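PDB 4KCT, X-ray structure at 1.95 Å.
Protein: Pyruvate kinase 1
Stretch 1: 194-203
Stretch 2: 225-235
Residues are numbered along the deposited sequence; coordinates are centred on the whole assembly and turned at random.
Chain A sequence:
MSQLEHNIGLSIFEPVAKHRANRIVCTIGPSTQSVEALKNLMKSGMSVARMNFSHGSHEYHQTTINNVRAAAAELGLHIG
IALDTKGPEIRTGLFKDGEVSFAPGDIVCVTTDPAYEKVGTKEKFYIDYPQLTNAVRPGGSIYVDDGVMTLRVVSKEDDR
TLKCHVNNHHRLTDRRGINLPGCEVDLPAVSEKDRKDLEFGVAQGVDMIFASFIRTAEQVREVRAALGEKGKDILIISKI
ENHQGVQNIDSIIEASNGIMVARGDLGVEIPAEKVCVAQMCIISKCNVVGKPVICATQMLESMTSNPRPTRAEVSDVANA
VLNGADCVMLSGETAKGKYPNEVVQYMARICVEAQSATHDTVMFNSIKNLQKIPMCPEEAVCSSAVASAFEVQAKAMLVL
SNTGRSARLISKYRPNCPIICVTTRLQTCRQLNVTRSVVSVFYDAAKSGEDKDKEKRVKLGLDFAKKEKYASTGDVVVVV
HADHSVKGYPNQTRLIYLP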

# COMPACT_ATOMS: atom_id res chain seq x y z
N ASP A 194 -44.76 17.81 -15.58
CA ASP A 194 -43.32 18.10 -15.48
C ASP A 194 -42.86 19.08 -16.57
O ASP A 194 -42.09 20.00 -16.31
CB ASP A 194 -42.49 16.81 -15.59
CG ASP A 194 -42.62 15.89 -14.35
OD1 ASP A 194 -42.98 16.37 -13.24
OD2 ASP A 194 -42.32 14.67 -14.51
N ARG A 195 -43.43 18.95 -17.77
CA ARG A 195 -43.13 19.88 -18.86
C ARG A 195 -43.46 21.30 -18.54
O ARG A 195 -42.70 22.20 -18.85
CB ARG A 195 -43.87 19.48 -20.11
CG ARG A 195 -43.22 18.33 -20.80
CD ARG A 195 -43.49 18.36 -22.28
NE ARG A 195 -42.98 17.13 -22.85
CZ ARG A 195 -41.82 17.03 -23.47
NH1 ARG A 195 -41.14 18.13 -23.78
NH2 ARG A 195 -41.38 15.85 -23.84
N LYS A 196 -44.68 21.54 -18.09
CA LYS A 196 -45.06 22.89 -17.70
C LYS A 196 -44.15 23.39 -16.57
O LYS A 196 -43.83 24.57 -16.51
CB LYS A 196 -46.52 22.94 -17.27
CG LYS A 196 -47.47 22.39 -18.33
CD LYS A 196 -48.54 23.39 -18.73
CE LYS A 196 -49.50 22.81 -19.77
NZ LYS A 196 -50.26 21.62 -19.25
N ASP A 197 -43.84 22.51 -15.62
CA ASP A 197 -42.96 22.91 -14.51
C ASP A 197 -41.54 23.27 -14.98
O ASP A 197 -40.97 24.25 -14.51
CB ASP A 197 -42.91 21.82 -13.42
CG ASP A 197 -44.28 21.59 -12.74
OD1 ASP A 197 -44.43 20.56 -12.01
OD2 ASP A 197 -45.21 22.42 -12.94
N LEU A 198 -41.00 22.51 -15.93
CA LEU A 198 -39.67 22.81 -16.48
C LEU A 198 -39.67 24.08 -17.33
O LEU A 198 -38.77 24.92 -17.22
CB LEU A 198 -39.15 21.63 -17.30
CG LEU A 198 -38.90 20.35 -16.48
CD1 LEU A 198 -38.57 19.19 -17.41
CD2 LEU A 198 -37.76 20.54 -15.47
N GLU A 199 -40.74 24.27 -18.09
CA GLU A 199 -40.93 25.51 -18.81
C GLU A 199 -40.92 26.71 -17.86
O GLU A 199 -40.32 27.72 -18.16
CB GLU A 199 -42.25 25.46 -19.61
CG GLU A 199 -42.80 26.83 -20.00
CD GLU A 199 -44.04 26.71 -20.88
OE1 GLU A 199 -43.90 26.79 -22.13
OE2 GLU A 199 -45.16 26.48 -20.34
N PHE A 200 -41.62 26.59 -16.74
CA PHE A 200 -41.61 27.63 -15.69
C PHE A 200 -40.18 27.83 -15.14
O PHE A 200 -39.67 28.94 -15.11
CB PHE A 200 -42.58 27.24 -14.57
CG PHE A 200 -42.51 28.12 -13.35
CD1 PHE A 200 -43.32 29.25 -13.24
CD2 PHE A 200 -41.68 27.78 -12.29
CE1 PHE A 200 -43.27 30.05 -12.10
CE2 PHE A 200 -41.63 28.57 -11.14
CZ PHE A 200 -42.43 29.70 -11.04
N GLY A 201 -39.50 26.73 -14.83
CA GLY A 201 -38.13 26.82 -14.32
C GLY A 201 -37.19 27.53 -15.29
O GLY A 201 -36.35 28.35 -14.89
N VAL A 202 -37.30 27.20 -16.57
CA VAL A 202 -36.44 27.84 -17.58
C VAL A 202 -36.76 29.33 -17.69
O VAL A 202 -35.86 30.16 -17.67
CB VAL A 202 -36.58 27.16 -18.97
CG1 VAL A 202 -35.82 27.95 -20.05
CG2 VAL A 202 -36.06 25.73 -18.91
N ALA A 203 -38.05 29.67 -17.74
CA ALA A 203 -38.48 31.06 -17.85
C ALA A 203 -38.03 31.88 -16.64
O ALA A 203 -37.66 33.04 -16.79
CB ALA A 203 -40.00 31.15 -18.01
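Stretch 2, residues 225-235: AALGEKGKDIL

Stretch 1 is one helix throughout, with backbone hydrogen bonds running from Leu198 N to Asp194 O through to Ala203 N to Glu199 O. Stretch 2 supplies the end of another helix, 225-227, and then a loop folded into two type I turns. It advances along stretch 1 in the same sense: Arg195 pairs with Ala226 (CA to CA 6.8 Å), Leu198 with Leu227 (CA to CA 6.4 Å), and Val202 with Gly231 (CA to CA 5.5 Å). The backbones therefore draw closer as the chain passes from helix to turns, and the closest of these pairings falls where stretch 2 has a glycine.

The helix is left at Gly228, the first residue off helical phi/psi. Its phi of 76° is of a sign that by itself favours glycine. From there, Glu229 to Lys232 and Gly231 to Ile234 form overlapping type I turns; the second is held by a hydrogen bond from Ile234 N to Gly231 O at 3.1 Å, whereas the bond from Lys232 N to Glu229 O in the first is weak, at 3.3 Å.

On stretch 1 the contact is carried by Arg195, Leu198 and Val202, spaced three and four residues apart so that they share one side of the helix. Leu198 and Val202 direct CA-to-CB toward stretch 2. Leu198 takes the m, t rotamer common for leucine in helices, which spreads its methyls over two neighbours: Leu198 CD1 lies 4.1 Å from Ala226 CB, and Leu198 CD2 lies 4.1 Å from Leu227 CD2. Leu227 uses the same m, t pair, but its CA-to-CB bond points sideways; the length of the side chain brings Leu227 CD2 inward, to 3.7 Å from Val202 CG2. Two leucines with like rotamers thus reach a common apolar cluster from differently directed bonds.

Val202 is the centre of the contact and has the largest covered area. With chi1 at 173° (t), the valine rotamer favoured in helices, its two methyls face partly different neighbours, and both lie near Gly231. Val202 CG2 packs on Leu227 CD2 and also on Ile234 CD1, at 3.9 Å, while Val202 CG1 meets Lys230 CB at 3.8 Å and Gly231 N at 3.9 Å. Ile234, in m, t, extends its CD1 into this cluster from the last position of the second turn. At Gly231 the fit is strict: an ideal CB would stand 2.9 Å from Val202 CG2, a clash, so the absence of a side chain lets the loop settle this close.

At the margins, two long side chains make lesser contacts. Arg195 starts sideways, but its extended chi2 and chi3, both t, carry Arg195 NH1 to 3.8 Å from Ala226 CB, an approach oblique to the guanidinium. Lys230 directs its CA-to-CB bond toward stretch 1, its CB meeting Val202 CG1, and remains exposed. No hydrogen bond crosses between the stretches; the 346 Å² buried is largely apolar packing, with glycine at the closest listed backbone pairing.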

# COMPACT_ATOMS: atom_id res chain seq x y z
N ALA A 225 -33.68 17.43 -23.18
CA ALA A 225 -34.36 17.89 -24.41
C ALA A 225 -35.59 18.75 -24.11
O ALA A 225 -35.79 19.77 -24.76
CB ALA A 225 -34.73 16.70 -25.31
N ALA A 226 -36.33 18.41 -23.06
CA ALA A 226 -37.43 19.24 -22.58
C ALA A 226 -36.98 20.64 -22.11
O ALA A 226 -37.75 21.60 -22.23
CB ALA A 226 -38.19 18.52 -21.47
N LEU A 227 -35.81 20.73 -21.49
CA LEU A 227 -35.26 22.03 -21.08
C LEU A 227 -34.91 22.87 -22.31
O LEU A 227 -34.93 24.10 -22.27
CB LEU A 227 -34.00 21.85 -20.22
CG LEU A 227 -34.28 21.26 -18.84
CD1 LEU A 227 -32.97 20.89 -18.16
CD2 LEU A 227 -35.05 22.26 -18.01
N GLY A 228 -34.51 22.20 -23.38
CA GLY A 228 -34.48 22.84 -24.69
C GLY A 228 -33.29 23.77 -24.81
O GLY A 228 -32.38 23.77 -23.96
N GLU A 229 -33.27 24.56 -25.86
CA GLU A 229 -32.13 25.43 -26.11
C GLU A 229 -31.95 26.47 -25.00
O GLU A 229 -30.83 26.71 -24.55
CB GLU A 229 -32.28 26.13 -27.49
CG GLU A 229 -31.23 27.19 -27.75
CD GLU A 229 -29.87 26.58 -27.99
OE1 GLU A 229 -29.81 25.39 -28.36
OE2 GLU A 229 -28.85 27.30 -27.80
N LYS A 230 -33.04 27.07 -24.53
CA LYS A 230 -32.93 28.13 -23.51
C LYS A 230 -32.51 27.62 -22.11
O LYS A 230 -32.03 28.39 -21.28
CB LYS A 230 -34.23 28.90 -23.42
CG LYS A 230 -34.49 29.73 -24.69
CD LYS A 230 -35.09 31.08 -24.35
CE LYS A 230 -36.45 30.91 -23.71
NZ LYS A 230 -37.23 29.83 -24.36
N GLY A 231 -32.77 26.34 -21.83
CA GLY A 231 -32.34 25.73 -20.55
C GLY A 231 -31.09 24.87 -20.66
O GLY A 231 -30.79 24.07 -19.78
N LYS A 232 -30.31 25.07 -21.72
CA LYS A 232 -29.15 24.19 -21.97
C LYS A 232 -28.01 24.34 -20.91
O LYS A 232 -27.18 23.47 -20.79
CB LYS A 232 -28.57 24.42 -23.36
CG LYS A 232 -27.82 25.73 -23.51
CD LYS A 232 -27.16 25.83 -24.89
CE LYS A 232 -26.87 27.28 -25.24
NZ LYS A 232 -26.16 27.96 -24.13
N ASP A 233 -27.99 25.44 -20.16
CA ASP A 233 -26.96 25.63 -19.13
C ASP A 233 -27.44 25.27 -17.71
O ASP A 233 -26.72 25.50 -16.73
CB ASP A 233 -26.46 27.07 -19.16
CG ASP A 233 -25.64 27.39 -20.42
OD1 ASP A 233 -24.94 26.48 -20.96
OD2 ASP A 233 -25.63 28.55 -20.82
N ILE A 234 -28.67 24.79 -17.60
CA ILE A 234 -29.23 24.45 -16.28
C ILE A 234 -28.73 23.04 -15.93
O ILE A 234 -28.71 22.18 -16.80
CB ILE A 234 -30.77 24.46 -16.33
CG1 ILE A 234 -31.28 25.89 -16.60
CG2 ILE A 234 -31.35 23.91 -15.02
CD1 ILE A 234 -32.78 25.98 -16.89
N LEU A 235 -28.23 22.84 -14.71
CA LEU A 235 -27.71 21.51 -14.34
C LEU A 235 -28.86 20.52 -14.23
O LEU A 235 -29.91 20.85 -13.66
CB LEU A 235 -26.98 21.55 -13.01
CG LEU A 235 -25.87 22.58 -12.84
CD1 LEU A 235 -25.25 22.34 -11.46
CD2 LEU A 235 -24.84 22.46 -13.95